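Local coordinates for SIS domain protein (Listeria monocytogenes str. 4b F2365, PDB 3FXA) that is probably a sugar-phosphate isomerase of the SIS-domain family, inferred to bind phosphorylated sugars, and assembles from four copies of one chain, at residues 18-21 and 22-25. Numbering follows the deposited sequence. Where two conformers were deposited one is given.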
# COMPACT_ATOMS: atom_id res chain seq x y z
N GLU A 18 -20.81 -17.11 7.82
CA GLU A 18 -19.93 -16.06 8.38
C GLU A 18 -20.39 -15.64 9.78
O GLU A 18 -19.58 -15.54 10.69
CB GLU A 18 -19.81 -14.86 7.44
CG GLU A 18 -18.99 -15.24 6.22
CD GLU A 18 -18.60 -14.05 5.38
OE1 GLU A 18 -19.38 -13.10 5.22
OE2 GLU A 18 -17.47 -14.09 4.87
N ALA A 19 -21.70 -15.43 9.96
CA ALA A 19 -22.23 -15.11 11.30
C ALA A 19 -21.88 -16.22 12.30
O ALA A 19 -21.45 -15.93 13.42
CB ALA A 19 -23.74 -14.89 11.26
N ASN A 20 -22.04 -17.48 11.88
CA ASN A 20 -21.75 -18.65 12.73
C ASN A 20 -20.28 -18.70 13.14
O ASN A 20 -19.96 -19.00 14.30
CB ASN A 20 -22.14 -19.98 12.06
CG ASN A 20 -23.68 -20.19 11.92
OD1 ASN A 20 -24.50 -19.45 12.47
ND2 ASN A 20 -24.04 -21.22 11.17
N ALA A 21 -19.40 -18.39 12.18
CA ALA A 21 -17.94 -18.36 12.40
C ALA A 21 -17.54 -17.36 13.49
O ALA A 21 -16.70 -17.66 14.32
CB ALA A 21 -17.18 -18.07 11.09
N ILE A 22 -18.20 -16.20 13.52
CA ILE A 22 -17.93 -15.18 14.54
C ILE A 22 -18.58 -15.59 15.85
O ILE A 22 -17.97 -15.44 16.90
CB ILE A 22 -18.48 -13.80 14.15
CG1 ILE A 22 -17.85 -13.34 12.85
CG2 ILE A 22 -18.22 -12.75 15.26
CD1 ILE A 22 -18.42 -12.12 12.38
N SER A 23 -19.83 -16.08 15.79
CA SER A 23 -20.51 -16.51 17.01
C SER A 23 -19.76 -17.62 17.75
O SER A 23 -19.80 -17.66 18.98
CB SER A 23 -21.98 -16.88 16.78
OG SER A 23 -22.13 -18.01 15.96
N ARG A 24 -19.03 -18.49 17.03
CA ARG A 24 -18.23 -19.57 17.64
C ARG A 24 -16.84 -19.16 18.14
O ARG A 24 -16.06 -20.01 18.63
CB ARG A 24 -18.09 -20.75 16.67
CG ARG A 24 -19.36 -21.54 16.46
CD ARG A 24 -19.11 -22.86 15.72
NE ARG A 24 -18.24 -23.78 16.46
CZ ARG A 24 -16.97 -24.14 16.16
NH1 ARG A 24 -16.33 -23.70 15.07
NH2 ARG A 24 -16.33 -24.99 16.96
N LEU A 25 -16.49 -17.87 18.07
CA LEU A 25 -15.16 -17.44 18.50
C LEU A 25 -14.73 -17.87 19.92
O LEU A 25 -13.59 -18.27 20.08
CB LEU A 25 -14.91 -15.94 18.22
CG LEU A 25 -14.63 -15.62 16.74
CD1 LEU A 25 -14.61 -14.11 16.52
CD2 LEU A 25 -13.28 -16.23 16.31
O HOH W 1 -24.64 -17.26 14.30
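The carbonyl oxygen of N20, at the last turn of helix 4-23, accepts from the backbone N of R24 and, in one of two conformers of S23, from its hydroxyl. N20 O lies 2.9 Å from R24 N in an ordinary i to i+4 bond. In the conformer described, S23 OG donates to the same N20 O, also over 2.9 Å, but from well off the line of the carbonyl, with a C=O...OG angle of 105°; this second hold is therefore partial. Both donors come from the same face of the carbonyl plane. Here chi1 of S23 (65°) sets OG between its own N and C, folding it back over the preceding turn, a familiar habit of helical serines. In this conformer a water donates to S23 OG at 3.1 Å and to N20 OD1 at 2.9 Å. R24 lays its CG 3.4 Å from N20 O before the chain bends at chi3 and leads the guanidinium away to a salt bridge with E27.

In the same turn, S23 N bonds to A19 O (2.9 Å), and I22 N reaches E18 O at 3.2 Å. I22 runs CG1 past that same E18 O at 3.5 Å, while its side chain packs on I22 of a second subunit. A19 and L25 also meet that subunit, and L25 rests in addition on helix 157-177 of its own chain.

Past R24 the i to i+4 pattern lapses: L25 N turns to I22 O, an i to i+3 bond where helix 4-23 gives way to helix 25-28. The helix thus ends with a largely apolar face, A19, I22 and L25, against the second subunit, and a polar, water-bearing edge where the serine hydroxyl can add a second donor to N20 O.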